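Local structure of cyclic UMP-AMP synthase (Rhodothermus marinus SG0.5JP17-172, 6E0K) at residues Gln14-Arg28 with Val43-Gly57. The protein makes the cyclic dinucleotide 3',3'-cUAMP from UTP and ATP, a second messenger in CBASS antiphage immunity. Numbering follows the deposited sequence.
Sequences QGATTTAKKTHESIR and VYLQGSYKNSTNIRG
Helix 18-28 runs nearly antiparallel to strand 43-45, at 164° and with 8.5 Å between the two axes, and H24 and R28 bridge them by hydrogen bonds to one carbonyl, V43 O. With H24 CG anti to the backbone N (chi1 175°), NE2 meets V43 O straight on in the ring plane at 2.9 Å, though from above the carbonyl plane. R28 bends at chi3 (-78°) and brings NH2 to V43 O, 2.9 Å away, in a bent bond. L45 CG packs over one face of the H24 ring, and V43 CG1 touches I27 CG2. Helix 18-28 covers strand 43-45, an edge strand of the nucleotidyltransferase sheet that leads directly into Q46, G47 and S48, which bind ATP (Q46 also UTP). From the weakly bonded helical turn of about 47-50, closed by a Schellman motif with S52 at C-prime, Y49 turns a ring face to A20: the methyl CB sits 3.4 Å from the centroid, almost on the normal. N54 binds the loop 14-17 that leads into the helix. Its backbone O accepts from G15 N, OD1 takes Q14 NE2 on a lone pair (2.9 Å), and ND2 donates to R56 O, which leaves the amide fixed in rotation. Water 1 links Q14 NE2 to Y49 O and S52 OG.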
ATOM      1  N   GLN A  14      -3.316  11.053 -12.519  1.00 12.74           N
ATOM      2  CA  GLN A  14      -3.843   9.814 -11.974  1.00 14.75           C
ATOM      3  C   GLN A  14      -4.515   9.001 -13.072  1.00 14.64           C
ATOM      4  O   GLN A  14      -5.199   9.551 -13.940  1.00 16.35           O
ATOM      5  CB  GLN A  14      -4.842  10.123 -10.861  1.00 10.69           C
ATOM      6  CG  GLN A  14      -5.221   8.907 -10.003  1.00 11.27           C
ATOM      7  CD  GLN A  14      -6.300   9.214  -8.990  1.00 13.86           C
ATOM      8  OE1 GLN A  14      -6.703  10.375  -8.801  1.00 15.84           O
ATOM      9  NE2 GLN A  14      -6.775   8.175  -8.319  1.00 14.60           N
ATOM     10  N   GLY A  15      -4.309   7.689 -13.039  1.00 13.10           N
ATOM     11  CA  GLY A  15      -5.098   6.807 -13.873  1.00 13.28           C
ATOM     12  C   GLY A  15      -6.566   6.821 -13.481  1.00 14.34           C
ATOM     13  O   GLY A  15      -6.954   7.203 -12.367  1.00 15.60           O
ATOM     14  N   ALA A  16      -7.402   6.395 -14.420  1.00 15.95           N
ATOM     15  CA  ALA A  16      -8.827   6.326 -14.140  1.00 13.58           C
ATOM     16  C   ALA A  16      -9.094   5.324 -13.024  1.00 14.78           C
ATOM     17  O   ALA A  16      -8.371   4.337 -12.866  1.00 17.75           O
ATOM     18  CB  ALA A  16      -9.597   5.919 -15.392  1.00 18.16           C
ATOM     19  N   THR A  17     -10.148   5.583 -12.245  1.00 13.91           N
ATOM     20  CA  THR A  17     -10.502   4.710 -11.129  1.00 11.85           C
ATOM     21  C   THR A  17     -11.894   4.110 -11.233  1.00 11.67           C
ATOM     22  O   THR A  17     -12.281   3.362 -10.332  1.00 14.77           O
ATOM     23  CB  THR A  17     -10.411   5.453  -9.787  1.00 17.52           C
ATOM     24  OG1 THR A  17     -11.380   6.509  -9.748  1.00 24.35           O
ATOM     25  CG2 THR A  17      -9.013   6.023  -9.565  1.00 20.94           C
ATOM     26  N   THR A  18     -12.658   4.418 -12.285  1.00 13.08           N
ATOM     27  CA  THR A  18     -14.040   3.946 -12.367  1.00 12.58           C
ATOM     28  C   THR A  18     -14.112   2.426 -12.375  1.00 14.86           C
ATOM     29  O   THR A  18     -14.925   1.824 -11.665  1.00 15.24           O
ATOM     30  CB  THR A  18     -14.705   4.521 -13.620  1.00 17.11           C
ATOM     31  OG1 THR A  18     -14.675   5.954 -13.557  1.00 25.32           O
ATOM     32  CG2 THR A  18     -16.150   4.043 -13.743  1.00 24.18           C
ATOM     33  N   THR A  19     -13.265   1.785 -13.174  1.00 12.60           N
ATOM     34  CA  THR A  19     -13.324   0.336 -13.283  1.00 11.72           C
ATOM     35  C   THR A  19     -12.834  -0.334 -12.002  1.00 13.89           C
ATOM     36  O   THR A  19     -13.379  -1.374 -11.598  1.00 13.79           O
ATOM     37  CB  THR A  19     -12.525  -0.100 -14.518  1.00 15.22           C
ATOM     38  OG1 THR A  19     -13.022   0.602 -15.669  1.00 15.60           O
ATOM     39  CG2 THR A  19     -12.657  -1.588 -14.768  1.00 16.81           C
ATOM     40  N   ALA A  20     -11.847   0.264 -11.321  1.00 12.29           N
ATOM     41  CA  ALA A  20     -11.399  -0.274 -10.038  1.00 10.64           C
ATOM     42  C   ALA A  20     -12.495  -0.176  -8.984  1.00 13.19           C
ATOM     43  O   ALA A  20     -12.712  -1.119  -8.214  1.00 12.88           O
ATOM     44  CB  ALA A  20     -10.140   0.466  -9.581  1.00 12.36           C
ATOM     45  N   LYS A  21     -13.217   0.946  -8.954  1.00 13.05           N
ATOM     46  CA  LYS A  21     -14.321   1.074  -8.009  1.00 12.89           C
ATOM     47  C   LYS A  21     -15.408   0.035  -8.275  1.00 11.97           C
ATOM     48  O   LYS A  21     -15.943  -0.563  -7.337  1.00 13.51           O
ATOM     49  CB  LYS A  21     -14.890   2.493  -8.054  1.00 16.74           C
ATOM     50  CG  LYS A  21     -14.005   3.492  -7.283  1.00 28.62           C
ATOM     51  CD  LYS A  21     -14.485   4.932  -7.424  1.00 35.60           C
ATOM     52  CE  LYS A  21     -13.556   5.884  -6.684  1.00 44.15           C
ATOM     53  NZ  LYS A  21     -13.845   7.313  -6.991  1.00 53.19           N
ATOM     54  N   LYS A  22     -15.712  -0.227  -9.543  1.00 12.12           N
ATOM     55  CA  LYS A  22     -16.711  -1.246  -9.856  1.00 11.39           C
ATOM     56  C   LYS A  22     -16.219  -2.636  -9.500  1.00 13.37           C
ATOM     57  O   LYS A  22     -17.033  -3.503  -9.150  1.00 12.18           O
ATOM     58  CB  LYS A  22     -17.079  -1.209 -11.339  1.00 13.82           C
ATOM     59  CG  LYS A  22     -17.683   0.097 -11.802  1.00 22.76           C
ATOM     60  CD  LYS A  22     -18.889   0.445 -11.005  1.00 30.22           C
ATOM     61  CE  LYS A  22     -20.028  -0.496 -11.307  1.00 33.01           C
ATOM     62  NZ  LYS A  22     -21.321   0.165 -10.989  1.00 33.73           N
ATOM     63  N   THR A  23     -14.907  -2.873  -9.592  1.00 11.80           N
ATOM     64  CA  THR A  23     -14.352  -4.150  -9.148  1.00 10.94           C
ATOM     65  C   THR A  23     -14.599  -4.343  -7.660  1.00 14.71           C
ATOM     66  O   THR A  23     -15.026  -5.416  -7.211  1.00 11.67           O
ATOM     67  CB  THR A  23     -12.853  -4.207  -9.464  1.00 10.93           C
ATOM     68  OG1 THR A  23     -12.659  -4.006 -10.868  1.00 12.18           O
ATOM     69  CG2 THR A  23     -12.247  -5.561  -9.064  1.00 13.30           C
ATOM     70  N   HIS A  24     -14.341  -3.293  -6.881  1.00 14.04           N
ATOM     71  CA  HIS A  24     -14.630  -3.309  -5.450  1.00 14.23           C
ATOM     72  C   HIS A  24     -16.107  -3.607  -5.190  1.00 13.17           C
ATOM     73  O   HIS A  24     -16.453  -4.488  -4.382  1.00 13.69           O
ATOM     74  CB  HIS A  24     -14.209  -1.951  -4.877  1.00 13.00           C
ATOM     75  CG  HIS A  24     -14.541  -1.759  -3.436  1.00 13.46           C
ATOM     76  ND1 HIS A  24     -14.679  -0.509  -2.871  1.00 20.88           N
ATOM     77  CD2 HIS A  24     -14.703  -2.650  -2.427  1.00 14.96           C
ATOM     78  CE1 HIS A  24     -14.939  -0.638  -1.582  1.00 20.49           C
ATOM     79  NE2 HIS A  24     -14.972  -1.928  -1.291  1.00 17.17           N
ATOM     80  N   GLU A  25     -16.993  -2.894  -5.891  1.00 12.69           N
ATOM     81  CA  GLU A  25     -18.426  -3.091  -5.699  1.00 13.22           C
ATOM     82  C   GLU A  25     -18.844  -4.493  -6.109  1.00 13.77           C
ATOM     83  O   GLU A  25     -19.731  -5.080  -5.488  1.00 14.02           O
ATOM     84  CB  GLU A  25     -19.206  -2.042  -6.494  1.00 17.06           C
ATOM     85  CG  GLU A  25     -18.939  -0.615  -6.016  1.00 24.32           C
ATOM     86  CD  GLU A  25     -19.592   0.449  -6.890  1.00 43.54           C
ATOM     87  OE1 GLU A  25     -20.315   0.090  -7.845  1.00 46.74           O
ATOM     88  OE2 GLU A  25     -19.379   1.650  -6.614  1.00 48.90           O
ATOM     89  N   SER A  26     -18.184  -5.060  -7.122  1.00 11.60           N
ATOM     90  CA  SER A  26     -18.481  -6.434  -7.528  1.00 13.05           C
ATOM     91  C   SER A  26     -18.128  -7.441  -6.434  1.00 11.65           C
ATOM     92  O   SER A  26     -18.941  -8.314  -6.105  1.00 13.21           O
ATOM     93  CB  SER A  26     -17.731  -6.762  -8.821  1.00 14.77           C
ATOM     94  OG  SER A  26     -18.022  -8.081  -9.255  1.00 14.57           O
ATOM     95  N   ILE A  27     -16.909  -7.363  -5.884  1.00 11.32           N
ATOM     96  CA  ILE A  27     -16.538  -8.254  -4.782  1.00 11.31           C
ATOM     97  C   ILE A  27     -17.517  -8.104  -3.623  1.00 13.09           C
ATOM     98  O   ILE A  27     -17.960  -9.098  -3.027  1.00 13.51           O
ATOM     99  CB  ILE A  27     -15.095  -7.979  -4.330  1.00 12.91           C
ATOM    100  CG1 ILE A  27     -14.100  -8.218  -5.483  1.00 16.13           C
ATOM    101  CG2 ILE A  27     -14.761  -8.830  -3.101  1.00 14.18           C
ATOM    102  CD1 ILE A  27     -13.982  -9.672  -5.895  1.00 16.49           C
ATOM    103  N   ARG A  28     -17.863  -6.859  -3.281  1.00 12.19           N
ATOM    104  CA  ARG A  28     -18.807  -6.629  -2.191  1.00 12.17           C
ATOM    105  C   ARG A  28     -20.143  -7.292  -2.480  1.00 12.58           C
ATOM    106  O   ARG A  28     -20.749  -7.912  -1.598  1.00 13.39           O
ATOM    107  CB  ARG A  28     -18.986  -5.124  -1.983  1.00 16.56           C
ATOM    108  CG  ARG A  28     -19.997  -4.744  -0.924  1.00 22.19           C
ATOM    109  CD  ARG A  28     -20.033  -3.225  -0.791  1.00 30.30           C
ATOM    110  NE  ARG A  28     -18.899  -2.734  -0.008  1.00 35.06           N
ATOM    111  CZ  ARG A  28     -18.401  -1.506  -0.098  1.00 40.43           C
ATOM    112  NH1 ARG A  28     -18.932  -0.635  -0.951  1.00 33.75           N
ATOM    113  NH2 ARG A  28     -17.372  -1.150   0.660  1.00 36.41           N
ATOM    114  N   VAL A  43     -15.509  -5.061   3.219  1.00 14.77           N
ATOM    115  CA  VAL A  43     -14.769  -5.134   1.973  1.00 13.01           C
ATOM    116  C   VAL A  43     -14.326  -3.721   1.645  1.00 15.27           C
ATOM    117  O   VAL A  43     -15.170  -2.828   1.489  1.00 16.69           O
ATOM    118  CB  VAL A  43     -15.627  -5.707   0.830  1.00 15.50           C
ATOM    119  CG1 VAL A  43     -14.782  -5.904  -0.427  1.00 18.03           C
ATOM    120  CG2 VAL A  43     -16.293  -7.004   1.266  1.00 20.98           C
ATOM    121  N   TYR A  44     -13.018  -3.507   1.555  1.00 13.13           N
ATOM    122  CA  TYR A  44     -12.512  -2.184   1.230  1.00 12.39           C
ATOM    123  C   TYR A  44     -11.277  -2.300   0.352  1.00 14.59           C
ATOM    124  O   TYR A  44     -10.686  -3.371   0.205  1.00 14.37           O
ATOM    125  CB  TYR A  44     -12.232  -1.360   2.500  1.00 15.49           C
ATOM    126  CG  TYR A  44     -11.216  -1.912   3.482  1.00 12.99           C
ATOM    127  CD1 TYR A  44     -11.602  -2.788   4.494  1.00 14.39           C
ATOM    128  CD2 TYR A  44      -9.877  -1.517   3.426  1.00 13.49           C
ATOM    129  CE1 TYR A  44     -10.672  -3.271   5.420  1.00 14.20           C
ATOM    130  CE2 TYR A  44      -8.941  -1.999   4.342  1.00 13.70           C
ATOM    131  CZ  TYR A  44      -9.348  -2.876   5.327  1.00 14.58           C
ATOM    132  OH  TYR A  44      -8.428  -3.345   6.241  1.00 14.45           O
ATOM    133  N   LEU A  45     -10.911  -1.183  -0.282  1.00 14.70           N
ATOM    134  CA  LEU A  45      -9.735  -1.170  -1.129  1.00 14.20           C
ATOM    135  C   LEU A  45      -8.513  -0.731  -0.351  1.00 13.52           C
ATOM    136  O   LEU A  45      -8.609   0.034   0.608  1.00 14.98           O
ATOM    137  CB  LEU A  45      -9.905  -0.223  -2.319  1.00 19.52           C
ATOM    138  CG  LEU A  45     -10.957  -0.662  -3.315  1.00 20.28           C
ATOM    139  CD1 LEU A  45     -10.819   0.175  -4.572  1.00 20.23           C
ATOM    140  CD2 LEU A  45     -10.802  -2.156  -3.621  1.00 18.95           C
ATOM    141  N   GLN A  46      -7.359  -1.212  -0.792  1.00 13.93           N
ATOM    142  CA  GLN A  46      -6.090  -0.683  -0.329  1.00 17.83           C
ATOM    143  C   GLN A  46      -5.240  -0.419  -1.560  1.00 15.83           C
ATOM    144  O   GLN A  46      -5.742  -0.478  -2.697  1.00 16.68           O
ATOM    145  CB  GLN A  46      -5.407  -1.646   0.651  1.00 16.36           C
ATOM    146  CG  GLN A  46      -4.940  -2.972   0.044  1.00 14.50           C
ATOM    147  CD  GLN A  46      -4.040  -3.745   1.011  1.00 21.21           C
ATOM    148  OE1 GLN A  46      -3.342  -3.147   1.831  1.00 23.02           O
ATOM    149  NE2 GLN A  46      -4.050  -5.071   0.906  1.00 18.94           N
ATOM    150  N   GLY A  47      -3.964  -0.103  -1.357  1.00 17.69           N
ATOM    151  CA  GLY A  47      -3.137   0.005  -2.541  1.00 16.86           C
ATOM    152  C   GLY A  47      -3.348   1.312  -3.281  1.00 12.45           C
ATOM    153  O   GLY A  47      -3.962   2.260  -2.788  1.00 14.26           O
ATOM    154  N   SER A  48      -2.839   1.330  -4.510  1.00 13.02           N
ATOM    155  CA  SER A  48      -2.729   2.591  -5.238  1.00 10.94           C
ATOM    156  C   SER A  48      -4.099   3.198  -5.530  1.00 14.08           C
ATOM    157  O   SER A  48      -4.282   4.412  -5.388  1.00 12.61           O
ATOM    158  CB  SER A  48      -1.939   2.386  -6.529  1.00 18.23           C
ATOM    159  OG  SER A  48      -2.644   1.563  -7.435  1.00 25.14           O
ATOM    160  N   TYR A  49      -5.085   2.383  -5.920  1.00 13.41           N
ATOM    161  CA  TYR A  49      -6.387   2.966  -6.240  1.00 12.68           C
ATOM    162  C   TYR A  49      -7.008   3.621  -5.011  1.00 11.82           C
ATOM    163  O   TYR A  49      -7.548   4.732  -5.081  1.00 14.55           O
ATOM    164  CB  TYR A  49      -7.338   1.908  -6.798  1.00 11.77           C
ATOM    165  CG  TYR A  49      -7.027   1.403  -8.174  1.00 10.76           C
ATOM    166  CD1 TYR A  49      -7.046   2.243  -9.282  1.00 10.60           C
ATOM    167  CD2 TYR A  49      -6.782   0.054  -8.388  1.00 11.82           C
ATOM    168  CE1 TYR A  49      -6.801   1.743 -10.561  1.00 11.92           C
ATOM    169  CE2 TYR A  49      -6.522  -0.433  -9.649  1.00 11.64           C
ATOM    170  CZ  TYR A  49      -6.549   0.410 -10.730  1.00 12.77           C
ATOM    171  OH  TYR A  49      -6.310  -0.119 -11.976  1.00 14.68           O
ATOM    172  N   LYS A  50      -6.947   2.933  -3.869  1.00 12.38           N
ATOM    173  CA  LYS A  50      -7.495   3.486  -2.640  1.00 12.13           C
ATOM    174  C   LYS A  50      -6.818   4.794  -2.286  1.00 12.24           C
ATOM    175  O   LYS A  50      -7.475   5.756  -1.861  1.00 13.41           O
ATOM    176  CB  LYS A  50      -7.311   2.489  -1.498  1.00 13.87           C
ATOM    177  CG  LYS A  50      -7.710   3.021  -0.141  1.00 14.51           C
ATOM    178  CD  LYS A  50      -9.197   3.278  -0.058  1.00 17.36           C
ATOM    179  CE  LYS A  50      -9.603   3.676   1.345  1.00 21.40           C
ATOM    180  NZ  LYS A  50     -11.072   3.857   1.481  1.00 23.36           N
ATOM    181  N   ASN A  51      -5.506   4.848  -2.461  1.00 11.00           N
ATOM    182  CA  ASN A  51      -4.723   5.985  -2.008  1.00 12.95           C
ATOM    183  C   ASN A  51      -4.555   7.041  -3.077  1.00 13.49           C
ATOM    184  O   ASN A  51      -3.808   8.006  -2.866  1.00 13.96           O
ATOM    185  CB  ASN A  51      -3.367   5.509  -1.492  1.00 12.96           C
ATOM    186  CG  ASN A  51      -3.492   4.816  -0.145  1.00 14.42           C
ATOM    187  OD1 ASN A  51      -3.495   5.469   0.896  1.00 14.29           O
ATOM    188  ND2 ASN A  51      -3.650   3.499  -0.166  1.00 14.91           N
ATOM    189  N   SER A  52      -5.271   6.894  -4.197  1.00 12.26           N
ATOM    190  CA  SER A  52      -5.235   7.835  -5.314  1.00 12.16           C
ATOM    191  C   SER A  52      -3.833   8.011  -5.865  1.00 15.64           C
ATOM    192  O   SER A  52      -3.504   9.072  -6.391  1.00 13.48           O
ATOM    193  CB  SER A  52      -5.811   9.203  -4.929  1.00 16.22           C
ATOM    194  OG  SER A  52      -7.139   9.073  -4.476  1.00 16.38           O
ATOM    195  N   THR A  53      -3.000   6.980  -5.783  1.00 11.71           N
ATOM    196  CA  THR A  53      -1.661   7.055  -6.348  1.00 12.79           C
ATOM    197  C   THR A  53      -1.483   6.142  -7.547  1.00 12.64           C
ATOM    198  O   THR A  53      -0.349   5.943  -7.994  1.00 13.15           O
ATOM    199  CB  THR A  53      -0.612   6.720  -5.283  1.00 14.29           C
ATOM    200  OG1 THR A  53      -0.874   5.414  -4.763  1.00 15.31           O
ATOM    201  CG2 THR A  53      -0.677   7.718  -4.145  1.00 17.26           C
ATOM    202  N   ASN A  54      -2.573   5.620  -8.113  1.00 11.38           N
ATOM    203  CA  ASN A  54      -2.463   4.785  -9.304  1.00 12.97           C
ATOM    204  C   ASN A  54      -2.073   5.623 -10.524  1.00 12.76           C
ATOM    205  O   ASN A  54      -2.653   6.685 -10.778  1.00 12.33           O
ATOM    206  CB  ASN A  54      -3.784   4.051  -9.567  1.00 11.28           C
ATOM    207  CG  ASN A  54      -4.959   5.001  -9.716  1.00 11.39           C
ATOM    208  OD1 ASN A  54      -5.316   5.717  -8.773  1.00 13.41           O
ATOM    209  ND2 ASN A  54      -5.571   5.003 -10.894  1.00 12.62           N
ATOM    210  N   ILE A  55      -1.058   5.162 -11.260  1.00 11.70           N
ATOM    211  CA  ILE A  55      -0.644   5.862 -12.478  1.00 11.94           C
ATOM    212  C   ILE A  55      -1.249   5.249 -13.730  1.00 12.92           C
ATOM    213  O   ILE A  55      -1.130   5.839 -14.818  1.00 16.14           O
ATOM    214  CB  ILE A  55       0.897   5.935 -12.598  1.00 13.29           C
ATOM    215  CG1 ILE A  55       1.517   4.536 -12.602  1.00 15.57           C
ATOM    216  CG2 ILE A  55       1.473   6.801 -11.471  1.00 15.59           C
ATOM    217  CD1 ILE A  55       3.011   4.524 -12.917  1.00 15.30           C
ATOM    218  N   ARG A  56      -1.917   4.102 -13.614  1.00 14.94           N
ATOM    219  CA  ARG A  56      -2.685   3.521 -14.707  1.00 15.32           C
ATOM    220  C   ARG A  56      -4.108   3.267 -14.235  1.00 13.34           C
ATOM    221  O   ARG A  56      -4.417   3.332 -13.038  1.00 15.28           O
ATOM    222  CB  ARG A  56      -2.065   2.209 -15.213  1.00 18.63           C
ATOM    223  CG  ARG A  56      -0.587   2.323 -15.599  1.00 24.53           C
ATOM    224  CD  ARG A  56      -0.103   1.061 -16.275  1.00 26.77           C
ATOM    225  NE  ARG A  56      -0.943   0.742 -17.426  1.00 31.21           N
ATOM    226  CZ  ARG A  56      -0.743   1.199 -18.657  1.00 33.76           C
ATOM    227  NH1 ARG A  56       0.283   2.002 -18.919  1.00 35.28           N
ATOM    228  NH2 ARG A  56      -1.570   0.849 -19.632  1.00 31.47           N
ATOM    229  N   GLY A  57      -4.977   2.956 -15.196  1.00 15.68           N
ATOM    230  CA  GLY A  57      -6.334   2.557 -14.887  1.00 13.94           C
ATOM    231  C   GLY A  57      -6.609   1.090 -15.088  1.00 15.19           C
ATOM    232  O   GLY A  57      -7.776   0.676 -14.966  1.00 16.81           O
TER
HETATM  233  O   HOH W   1      -8.610   7.416  -6.011  1.00 31.39           O
HETATM  234  O   HOH W   2      -9.722   1.767 -12.883  1.00 16.38           O
HETATM  235  O   HOH W   3     -18.104  -3.721   2.998  1.00 19.91           O